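PDB 3A79: toll-like receptor 6, Variable lymphocyte receptor B from Mus musculus, which probably senses diacylated lipopeptides as the partner of TLR2, its receptor ectodomain here being fused artificially to hagfish lymphocyte-receptor repeats. Local coordinates for residues T341-V347 with V364-F370; F393-T399 with D421-A427; V452-D456 with A474-N479. All blocks are in the same frame, centred on the assembly; numbering follows the deposited sequence.

How the interactions relate
The three contacts follow one another along the chain, each joining neighbouring turns of the leucine-rich repeat solenoid in its Toll-like receptor 6 part. Interaction 1 pairs the loops after strands 335-339 and 357-359, interaction 2 sets helix 394-397 against the loop after strand 407-409, and interaction 3 pairs strands 454-456 and 477-479 of the parallel strand array. Interactions 1 and 2, centres about 17 Å apart, touch through Val-369 on Met-398 and Asp-367 on Lys-394. Interaction 3 lies about 19 Å from interaction 2 and 27 Å from interaction 1, centre to centre, touching neither. Repeat-to-repeat packing thus continues through loops, helix and strands, while interaction 1, and interaction 2 at Lys-394, also meet a second protein chain.

Interaction 1 (T341-V347 with V364-F370); sequences TPFIHMV and VFTDSVF
Phe-365 reaches back under residues 343-346 in the Toll-like receptor 6 part, and its ring is the tightly packed part of this contact. The carbonyl carbon of His-345 sits over one face, 3.6 Å above the plane and offset toward the rim, while Phe-343 O meets the ring edge in plane. On the flanks, CE1 of Phe-365 touches CB of Phe-343 at 3.9 Å and CZ of Phe-365 touches CB of Met-346 at 3.9 Å. The ring gets there because its CG lies opposite the carbonyl carbon, beside the backbone N (chi1 -78°). One backbone bond ties the loops together: Val-364 N gives to Phe-343 O at 2.9 Å, approaching almost straight in line with the carbonyl. Farther on, Met-346 and Phe-370 run side by side, CG of Met-346 lying 3.8 Å from CE2 of Phe-370, and Val-347 O comes to the edge of the Phe-370 ring.

The His-345 side is looser. Its CE1 edge passes Ser-368 O at 3.7 Å without a hydrogen bond, while Thr-366 OG1 and Ser-368 OG bond to each other at 2.8 Å across their turn. This flank faces a second protein chain, where an aromatic side chain of that chain stacks on His-345. Val-347, partly exposed, marks the outer end.

Thr-341 OG1 accepts from Phe-343 N in an ST turn, and Asn-363 ND2 bonds weakly to Thr-341 O. Phe-343 and Phe-365 hold the apolar position that closes the LxLxxNxL repeat consensus, and their packing in successive turns is characteristic of the leucine-rich repeat solenoid.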
loop_
_atom_site.group_PDB
_atom_site.type_symbol
_atom_site.label_atom_id
_atom_site.label_comp_id
_atom_site.label_asym_id
_atom_site.label_seq_id
_atom_site.Cartn_x
_atom_site.Cartn_y
_atom_site.Cartn_z
ATOM N N THR B 341 11.048 8.824 0.088
ATOM C CA THR B 341 12.062 8.140 -0.689
ATOM C C THR B 341 11.449 6.865 -1.232
ATOM O O THR B 341 10.369 6.475 -0.808
ATOM C CB THR B 341 13.192 7.709 0.221
ATOM O OG1 THR B 341 12.844 6.453 0.814
ATOM C CG2 THR B 341 13.410 8.739 1.320
ATOM N N PRO B 342 12.151 6.188 -2.154
ATOM C CA PRO B 342 11.693 4.890 -2.661
ATOM C C PRO B 342 12.056 3.726 -1.740
ATOM O O PRO B 342 11.865 2.580 -2.142
ATOM C CB PRO B 342 12.476 4.719 -3.965
ATOM C CG PRO B 342 13.342 5.944 -4.104
ATOM C CD PRO B 342 13.410 6.606 -2.782
ATOM N N PHE B 343 12.578 3.997 -0.544
ATOM C CA PHE B 343 13.082 2.919 0.308
ATOM C C PHE B 343 11.975 1.945 0.722
ATOM O O PHE B 343 10.846 2.354 0.981
ATOM C CB PHE B 343 13.824 3.466 1.535
ATOM C CG PHE B 343 14.990 4.354 1.196
ATOM C CD1 PHE B 343 15.575 4.308 -0.061
ATOM C CD2 PHE B 343 15.515 5.221 2.140
ATOM C CE1 PHE B 343 16.648 5.130 -0.376
ATOM C CE2 PHE B 343 16.593 6.041 1.826
ATOM C CZ PHE B 343 17.155 5.996 0.565
ATOM N N ILE B 344 12.312 0.658 0.781
ATOM C CA ILE B 344 11.341 -0.396 1.067
ATOM C C ILE B 344 11.505 -0.982 2.468
ATOM O O ILE B 344 10.732 -1.857 2.882
ATOM C CB ILE B 344 11.479 -1.544 0.065
ATOM C CG1 ILE B 344 12.897 -2.098 0.103
ATOM C CG2 ILE B 344 11.161 -1.079 -1.334
ATOM C CD1 ILE B 344 13.111 -3.268 -0.837
ATOM N N HIS B 345 12.503 -0.491 3.199
ATOM C CA HIS B 345 12.936 -1.133 4.436
ATOM C C HIS B 345 13.977 -0.325 5.207
ATOM O O HIS B 345 14.569 0.620 4.681
ATOM C CB HIS B 345 13.531 -2.505 4.108
ATOM C CG HIS B 345 13.568 -3.440 5.276
ATOM N ND1 HIS B 345 12.437 -4.047 5.777
ATOM C CD2 HIS B 345 14.595 -3.871 6.044
ATOM C CE1 HIS B 345 12.766 -4.812 6.800
ATOM N NE2 HIS B 345 14.069 -4.719 6.987
ATOM N N MET B 346 14.189 -0.703 6.462
ATOM C CA MET B 346 15.346 -0.242 7.222
ATOM C C MET B 346 15.869 -1.409 8.042
ATOM O O MET B 346 15.096 -2.150 8.659
ATOM C CB MET B 346 15.011 0.959 8.113
ATOM C CG MET B 346 16.173 1.482 8.962
ATOM S SD MET B 346 17.653 1.927 8.024
ATOM C CE MET B 346 16.978 2.932 6.693
ATOM N N VAL B 347 17.184 -1.579 8.017
ATOM C CA VAL B 347 17.851 -2.673 8.706
ATOM C C VAL B 347 17.852 -2.439 10.213
ATOM O O VAL B 347 17.857 -1.301 10.665
ATOM C CB VAL B 347 19.293 -2.826 8.176
ATOM C CG1 VAL B 347 20.163 -3.540 9.164
ATOM C CG2 VAL B 347 19.282 -3.562 6.856
ATOM N N VAL B 364 8.192 3.341 1.416
ATOM C CA VAL B 364 7.471 2.137 1.056
ATOM C C VAL B 364 7.859 1.006 2.017
ATOM O O VAL B 364 8.107 -0.123 1.594
ATOM C CB VAL B 364 7.726 1.753 -0.419
ATOM C CG1 VAL B 364 6.609 0.833 -0.937
ATOM C CG2 VAL B 364 7.823 3.018 -1.290
ATOM N N PHE B 365 7.908 1.329 3.314
ATOM C CA PHE B 365 8.231 0.355 4.367
ATOM C C PHE B 365 7.143 -0.703 4.570
ATOM O O PHE B 365 5.982 -0.490 4.247
ATOM C CB PHE B 365 8.470 1.060 5.705
ATOM C CG PHE B 365 9.820 1.707 5.827
ATOM C CD1 PHE B 365 10.567 2.019 4.695
ATOM C CD2 PHE B 365 10.332 2.038 7.085
ATOM C CE1 PHE B 365 11.802 2.620 4.817
ATOM C CE2 PHE B 365 11.561 2.649 7.212
ATOM C CZ PHE B 365 12.300 2.935 6.081
ATOM N N THR B 366 7.520 -1.835 5.144
ATOM C CA THR B 366 6.555 -2.892 5.401
ATOM C C THR B 366 6.517 -3.262 6.876
ATOM O O THR B 366 7.299 -2.749 7.674
ATOM C CB THR B 366 6.844 -4.140 4.545
ATOM O OG1 THR B 366 8.114 -4.710 4.914
ATOM C CG2 THR B 366 6.845 -3.757 3.071
ATOM N N ASP B 367 5.593 -4.143 7.233
ATOM C CA ASP B 367 5.423 -4.575 8.615
ATOM C C ASP B 367 6.585 -5.439 9.099
ATOM O O ASP B 367 6.673 -5.757 10.287
ATOM C CB ASP B 367 4.092 -5.322 8.785
ATOM C CG ASP B 367 3.867 -6.367 7.707
ATOM O OD1 ASP B 367 2.795 -6.336 7.062
ATOM O OD2 ASP B 367 4.771 -7.209 7.499
ATOM N N SER B 368 7.474 -5.816 8.184
ATOM C CA SER B 368 8.663 -6.572 8.572
ATOM C C SER B 368 9.769 -5.650 9.096
ATOM O O SER B 368 10.763 -6.112 9.651
ATOM C CB SER B 368 9.174 -7.447 7.426
ATOM O OG SER B 368 9.510 -6.664 6.304
ATOM N N VAL B 369 9.585 -4.345 8.935
ATOM C CA VAL B 369 10.543 -3.397 9.465
ATOM C C VAL B 369 10.753 -3.663 10.953
ATOM O O VAL B 369 9.783 -3.814 11.707
ATOM C CB VAL B 369 10.112 -1.932 9.229
ATOM C CG1 VAL B 369 9.126 -1.478 10.292
ATOM C CG2 VAL B 369 11.337 -1.017 9.205
ATOM N N PHE B 370 12.027 -3.738 11.348
ATOM C CA PHE B 370 12.427 -3.967 12.732
ATOM C C PHE B 370 11.790 -5.209 13.398
ATOM O O PHE B 370 11.569 -5.225 14.615
ATOM C CB PHE B 370 12.168 -2.719 13.586
ATOM C CG PHE B 370 12.822 -1.479 13.066
ATOM C CD1 PHE B 370 12.208 -0.250 13.212
ATOM C CD2 PHE B 370 14.047 -1.538 12.433
ATOM C CE1 PHE B 370 12.806 0.908 12.736
ATOM C CE2 PHE B 370 14.656 -0.383 11.955
ATOM C CZ PHE B 370 14.033 0.839 12.104
#

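Interaction 2 (F393-T399 with D421-A427); sequences FKVALMT and DRTCAWA
Phe-393, in the Toll-like receptor 6 part, lies flat against the backbone of Arg-422: CA of Arg-422 stands 3.9 Å from the centroid of the Phe-393 ring and only 13° off its normal, a CH-pi contact over the face. CB of Arg-422 covers the same ring, and CG follows across CE1 as the extended arginine crosses it obliquely. CB and CG do the touching, while NE is bonded to Ala-419 O. Within the short helix around 394-397, Val-395 brings CG1 to within 4.3 Å of CH2 of Trp-426.

At Ala-396 the methyl rests on the indole, CB lying 3.7 Å from the centroid of the five-membered ring of Trp-426, 16° off the normal. Such interlocking of one turn's segment with the next away from the strands belongs to the leucine-rich repeat solenoid, whose repeats vary most in the parts between their strands. Trp-426 is also fixed at its rim, where NE1 bonds to Cys-447 O, and Cys-447 is the disulfide mate of Cys-424. With an alanine in place of Trp-426, the methyl of Ala-396 would probably lose its cover and Cys-447 O its indole donor, opening a gap beside the disulfide.

Leu-397, exposed, adds a peripheral touch, its CD1 being 4.1 Å from CB of Ala-425. Thr-399 then links the two segments by its hydroxyl: OG1 accepts from Ala-427 N at 3.1 Å and donates to Ala-396 O at 3.2 Å. Lying between its own backbone N and carbonyl carbon (chi1 68°), this OG1 also approaches CE3 of Trp-426 obliquely, while Thr-399 CB packs 3.8 Å from CB of Ala-427.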
loop_
_atom_site.group_PDB
_atom_site.type_symbol
_atom_site.label_atom_id
_atom_site.label_comp_id
_atom_site.label_asym_id
_atom_site.label_seq_id
_atom_site.Cartn_x
_atom_site.Cartn_y
_atom_site.Cartn_z
ATOM N N PHE B 393 -1.020 -6.829 13.635
ATOM C CA PHE B 393 -0.493 -7.656 14.713
ATOM C C PHE B 393 1.009 -7.890 14.575
ATOM O O PHE B 393 1.705 -8.139 15.568
ATOM C CB PHE B 393 -1.260 -8.978 14.820
ATOM C CG PHE B 393 -2.703 -8.809 15.216
ATOM C CD1 PHE B 393 -3.717 -9.212 14.368
ATOM C CD2 PHE B 393 -3.039 -8.238 16.432
ATOM C CE1 PHE B 393 -5.034 -9.055 14.726
ATOM C CE2 PHE B 393 -4.359 -8.081 16.794
ATOM C CZ PHE B 393 -5.357 -8.491 15.940
ATOM N N LYS B 394 1.506 -7.802 13.344
ATOM C CA LYS B 394 2.945 -7.826 13.120
ATOM C C LYS B 394 3.538 -6.515 13.655
ATOM O O LYS B 394 4.601 -6.508 14.265
ATOM C CB LYS B 394 3.276 -8.047 11.637
ATOM C CG LYS B 394 4.424 -9.028 11.398
ATOM C CD LYS B 394 4.914 -8.997 9.952
ATOM C CE LYS B 394 6.173 -9.853 9.744
ATOM N NZ LYS B 394 5.899 -11.322 9.612
ATOM N N VAL B 395 2.814 -5.418 13.451
ATOM C CA VAL B 395 3.192 -4.098 13.962
ATOM C C VAL B 395 3.230 -4.038 15.500
ATOM O O VAL B 395 3.807 -3.122 16.087
ATOM C CB VAL B 395 2.231 -2.987 13.423
ATOM C CG1 VAL B 395 2.642 -1.597 13.915
ATOM C CG2 VAL B 395 2.163 -3.017 11.898
ATOM N N ALA B 396 2.611 -5.009 16.154
ATOM C CA ALA B 396 2.644 -5.056 17.609
ATOM C C ALA B 396 3.873 -5.828 18.033
ATOM O O ALA B 396 4.528 -5.479 19.011
ATOM C CB ALA B 396 1.385 -5.719 18.158
ATOM N N LEU B 397 4.182 -6.880 17.281
ATOM C CA LEU B 397 5.312 -7.744 17.591
ATOM C C LEU B 397 6.625 -6.998 17.375
ATOM O O LEU B 397 7.663 -7.369 17.927
ATOM C CB LEU B 397 5.262 -9.009 16.729
ATOM C CG LEU B 397 6.276 -10.115 17.045
ATOM C CD1 LEU B 397 5.928 -10.828 18.348
ATOM C CD2 LEU B 397 6.400 -11.110 15.891
ATOM N N MET B 398 6.563 -5.943 16.571
ATOM C CA MET B 398 7.721 -5.112 16.272
ATOM C C MET B 398 8.266 -4.399 17.504
ATOM O O MET B 398 9.475 -4.285 17.684
ATOM C CB MET B 398 7.349 -4.072 15.227
ATOM C CG MET B 398 8.403 -3.000 15.020
ATOM S SD MET B 398 7.945 -1.921 13.660
ATOM C CE MET B 398 7.024 -0.653 14.524
ATOM N N THR B 399 7.367 -3.913 18.348
ATOM C CA THR B 399 7.757 -3.120 19.508
ATOM C C THR B 399 8.093 -3.981 20.726
ATOM O O THR B 399 8.423 -3.458 21.789
ATOM C CB THR B 399 6.650 -2.109 19.883
ATOM O OG1 THR B 399 5.495 -2.807 20.372
ATOM C CG2 THR B 399 6.257 -1.285 18.666
ATOM N N ASP B 421 -3.593 -15.054 12.769
ATOM C CA ASP B 421 -2.912 -15.151 14.055
ATOM C C ASP B 421 -3.015 -13.809 14.778
ATOM O O ASP B 421 -2.258 -12.885 14.477
ATOM C CB ASP B 421 -1.439 -15.511 13.820
ATOM C CG ASP B 421 -0.711 -15.898 15.099
ATOM O OD1 ASP B 421 -0.941 -15.255 16.145
ATOM O OD2 ASP B 421 0.104 -16.846 15.051
ATOM N N ARG B 422 -3.951 -13.700 15.721
ATOM C CA ARG B 422 -4.214 -12.425 16.396
ATOM C C ARG B 422 -3.530 -12.303 17.762
ATOM O O ARG B 422 -4.136 -11.813 18.713
ATOM C CB ARG B 422 -5.727 -12.171 16.532
ATOM C CG ARG B 422 -6.479 -12.110 15.197
ATOM C CD ARG B 422 -7.886 -11.529 15.332
ATOM N NE ARG B 422 -8.661 -11.680 14.095
ATOM C CZ ARG B 422 -9.929 -11.292 13.946
ATOM N NH1 ARG B 422 -10.572 -10.722 14.955
ATOM N NH2 ARG B 422 -10.562 -11.471 12.789
ATOM N N THR B 423 -2.267 -12.726 17.844
ATOM C CA THR B 423 -1.518 -12.697 19.107
ATOM C C THR B 423 -0.918 -11.324 19.443
ATOM O O THR B 423 -0.266 -10.681 18.608
ATOM C CB THR B 423 -0.404 -13.775 19.162
ATOM O OG1 THR B 423 -0.986 -15.081 19.044
ATOM C CG2 THR B 423 0.364 -13.683 20.483
ATOM N N CYS B 424 -1.146 -10.902 20.688
ATOM C CA CYS B 424 -0.743 -9.586 21.172
ATOM C C CYS B 424 0.593 -9.675 21.868
ATOM O O CYS B 424 0.840 -10.628 22.606
ATOM C CB CYS B 424 -1.781 -9.031 22.154
ATOM S SG CYS B 424 -1.971 -7.234 22.080
ATOM N N ALA B 425 1.440 -8.672 21.622
ATOM C CA ALA B 425 2.771 -8.560 22.229
ATOM C C ALA B 425 3.262 -7.113 22.257
ATOM O O ALA B 425 4.435 -6.852 21.986
ATOM C CB ALA B 425 3.777 -9.429 21.483
ATOM N N TRP B 426 2.369 -6.179 22.589
ATOM C CA TRP B 426 2.708 -4.753 22.570
ATOM C C TRP B 426 3.779 -4.389 23.584
ATOM O O TRP B 426 3.949 -5.061 24.600
ATOM C CB TRP B 426 1.471 -3.875 22.809
ATOM C CG TRP B 426 0.676 -3.561 21.569
ATOM C CD1 TRP B 426 -0.587 -3.972 21.291
ATOM C CD2 TRP B 426 1.097 -2.772 20.444
ATOM N NE1 TRP B 426 -0.985 -3.497 20.072
ATOM C CE2 TRP B 426 0.030 -2.755 19.529
ATOM C CE3 TRP B 426 2.271 -2.083 20.123
ATOM C CZ2 TRP B 426 0.096 -2.072 18.312
ATOM C CZ3 TRP B 426 2.336 -1.406 18.912
ATOM C CH2 TRP B 426 1.257 -1.406 18.023
ATOM N N ALA B 427 4.503 -3.315 23.298
ATOM C CA ALA B 427 5.435 -2.764 24.261
ATOM C C ALA B 427 4.624 -2.143 25.383
ATOM O O ALA B 427 3.799 -1.265 25.160
ATOM C CB ALA B 427 6.332 -1.729 23.610
#

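Interaction 3 (V452-D456 with A474-N479); sequences VKVLD and ALQELN. With NAG (2-acetamido-2-deoxy-beta-D-glucopyranose), chain I.
Lys-453 O is gripped by two backbone donors of the next turn, Gln-476 N at 2.9 Å and Glu-477 N at 3.2 Å. The Glu-477 bond is nearly straight and lies in the carbonyl plane, whereas Gln-476 N comes in tilted from that plane. Two residues on, Leu-455 O accepts from Asn-479 N at 3.3 Å; between them Leu-455 N reaches Glu-477 O by a weak bond. Strands 454-456 and 477-479 run parallel, their axes 11° apart, and extend the strand array of the leucine-rich repeat solenoid. Both belong to the Toll-like receptor 6 part, but 477-479 borders the engineered join, so the contacts of Glu-477 and Asn-479 with Trp-503 meet the fused lymphocyte-receptor repeats and are artificial.

Asp-456 and Asn-479 point the same way from paired positions, side by side, with carboxylate and amide planes 33° apart and no bond between them. Each has its polar partner nearby in sequence: Asp-456 OD1 takes His-458 ND1, and Asn-479 OD1 takes Ala-481 N. CG of Asp-456 lies anti to the backbone N (chi1 -161°), bringing OD2 to N2 of the NAG of a protein-attached glycan at 3.0 Å, a weak hydrogen bond; Ser-411 OG holds the same sugar.

On the same face as Asp-456, CG1 of Val-454 packs on CB of Glu-477 at 3.8 Å. Leu-455 goes to the other face, where its CB meets CD2 of Leu-475 at 3.6 Å and CD1 of Leu-478 at 3.9 Å. Farthest from the sugar, CD of the bent Lys-453 chain lies 3.5 Å from Ala-474 O.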
loop_
_atom_site.group_PDB
_atom_site.type_symbol
_atom_site.label_atom_id
_atom_site.label_comp_id
_atom_site.label_asym_id
_atom_site.label_seq_id
_atom_site.Cartn_x
_atom_site.Cartn_y
_atom_site.Cartn_z
ATOM N N VAL B 452 -1.913 2.737 27.600
ATOM C CA VAL B 452 -2.096 3.817 26.614
ATOM C C VAL B 452 -2.755 5.055 27.205
ATOM O O VAL B 452 -3.567 4.951 28.120
ATOM C CB VAL B 452 -2.948 3.411 25.398
ATOM C CG1 VAL B 452 -2.575 4.287 24.186
ATOM C CG2 VAL B 452 -2.784 1.943 25.079
ATOM N N LYS B 453 -2.423 6.221 26.658
ATOM C CA LYS B 453 -2.995 7.480 27.117
ATOM C C LYS B 453 -3.652 8.226 25.963
ATOM O O LYS B 453 -4.523 9.056 26.184
ATOM C CB LYS B 453 -1.929 8.373 27.763
ATOM C CG LYS B 453 -0.999 7.655 28.757
ATOM C CD LYS B 453 -1.743 7.197 30.018
ATOM C CE LYS B 453 -0.935 6.198 30.850
ATOM N NZ LYS B 453 0.078 6.853 31.706
ATOM N N VAL B 454 -3.218 7.947 24.736
ATOM C CA VAL B 454 -3.796 8.583 23.549
ATOM C C VAL B 454 -3.989 7.519 22.483
ATOM O O VAL B 454 -3.090 6.718 22.238
ATOM C CB VAL B 454 -2.892 9.701 22.970
ATOM C CG1 VAL B 454 -3.647 10.512 21.943
ATOM C CG2 VAL B 454 -2.374 10.610 24.068
ATOM N N LEU B 455 -5.157 7.497 21.851
ATOM C CA LEU B 455 -5.439 6.470 20.857
ATOM C C LEU B 455 -6.183 7.045 19.663
ATOM O O LEU B 455 -7.405 7.106 19.673
ATOM C CB LEU B 455 -6.249 5.337 21.491
ATOM C CG LEU B 455 -6.330 4.014 20.730
ATOM C CD1 LEU B 455 -4.944 3.534 20.333
ATOM C CD2 LEU B 455 -7.036 2.957 21.564
ATOM N N ASP B 456 -5.451 7.466 18.635
ATOM C CA ASP B 456 -6.080 8.046 17.453
ATOM C C ASP B 456 -6.448 6.994 16.398
ATOM O O ASP B 456 -5.610 6.570 15.605
ATOM C CB ASP B 456 -5.205 9.143 16.843
ATOM C CG ASP B 456 -5.992 10.065 15.929
ATOM O OD1 ASP B 456 -6.856 9.552 15.189
ATOM O OD2 ASP B 456 -5.769 11.296 15.960
ATOM N N ALA B 474 -7.004 3.725 30.947
ATOM C CA ALA B 474 -6.026 4.750 31.275
ATOM C C ALA B 474 -5.960 5.822 30.207
ATOM O O ALA B 474 -5.191 6.787 30.350
ATOM C CB ALA B 474 -4.656 4.128 31.480
ATOM N N LEU B 475 -6.758 5.649 29.146
ATOM C CA LEU B 475 -6.816 6.633 28.071
ATOM C C LEU B 475 -7.260 8.001 28.584
ATOM O O LEU B 475 -7.886 8.111 29.633
ATOM C CB LEU B 475 -7.774 6.189 26.972
ATOM C CG LEU B 475 -7.530 4.925 26.158
ATOM C CD1 LEU B 475 -8.378 3.735 26.666
ATOM C CD2 LEU B 475 -7.863 5.257 24.713
ATOM N N GLN B 476 -6.940 9.042 27.827
ATOM C CA GLN B 476 -7.342 10.401 28.164
ATOM C C GLN B 476 -7.893 11.031 26.907
ATOM O O GLN B 476 -8.820 11.833 26.953
ATOM C CB GLN B 476 -6.151 11.229 28.646
ATOM C CG GLN B 476 -5.430 10.673 29.855
ATOM C CD GLN B 476 -4.475 11.682 30.458
ATOM O OE1 GLN B 476 -4.280 11.711 31.675
ATOM N NE2 GLN B 476 -3.889 12.532 29.609
ATOM N N GLU B 477 -7.292 10.674 25.781
ATOM C CA GLU B 477 -7.771 11.120 24.490
ATOM C C GLU B 477 -8.198 9.889 23.719
ATOM O O GLU B 477 -7.656 8.795 23.918
ATOM C CB GLU B 477 -6.692 11.889 23.725
ATOM C CG GLU B 477 -6.251 13.192 24.386
ATOM C CD GLU B 477 -5.456 14.087 23.443
ATOM O OE1 GLU B 477 -5.640 13.968 22.208
ATOM O OE2 GLU B 477 -4.654 14.911 23.939
ATOM N N LEU B 478 -9.199 10.078 22.865
ATOM C CA LEU B 478 -9.752 9.007 22.053
ATOM C C LEU B 478 -10.374 9.580 20.799
ATOM O O LEU B 478 -11.051 10.599 20.842
ATOM C CB LEU B 478 -10.811 8.226 22.820
ATOM C CG LEU B 478 -11.272 7.027 22.000
ATOM C CD1 LEU B 478 -10.055 6.350 21.365
ATOM C CD2 LEU B 478 -12.062 6.050 22.854
ATOM N N ASN B 479 -10.143 8.921 19.676
ATOM C CA ASN B 479 -10.700 9.378 18.425
ATOM C C ASN B 479 -11.180 8.206 17.595
ATOM O O ASN B 479 -10.398 7.542 16.928
ATOM C CB ASN B 479 -9.684 10.214 17.652
ATOM C CG ASN B 479 -10.283 10.850 16.417
ATOM O OD1 ASN B 479 -11.341 10.431 15.932
ATOM N ND2 ASN B 479 -9.615 11.874 15.901
HETATM C C1 NAG I . -1.737 11.111 14.313
HETATM C C2 NAG I . -2.145 12.419 14.997
HETATM C C3 NAG I . -3.031 13.368 14.191
HETATM C C4 NAG I . -2.875 13.281 12.675
HETATM C C5 NAG I . -2.585 11.885 12.125
HETATM C C6 NAG I . -1.997 12.048 10.717
HETATM C C7 NAG I . -2.696 12.778 17.342
HETATM C C8 NAG I . -3.942 13.017 18.153
HETATM N N2 NAG I . -2.845 12.078 16.224
HETATM O O3 NAG I . -2.729 14.687 14.615
HETATM O O4 NAG I . -4.089 13.737 12.098
HETATM O O5 NAG I . -1.677 11.110 12.894
HETATM O O6 NAG I . -2.038 10.848 9.969
HETATM O O7 NAG I . -1.604 13.216 17.701
#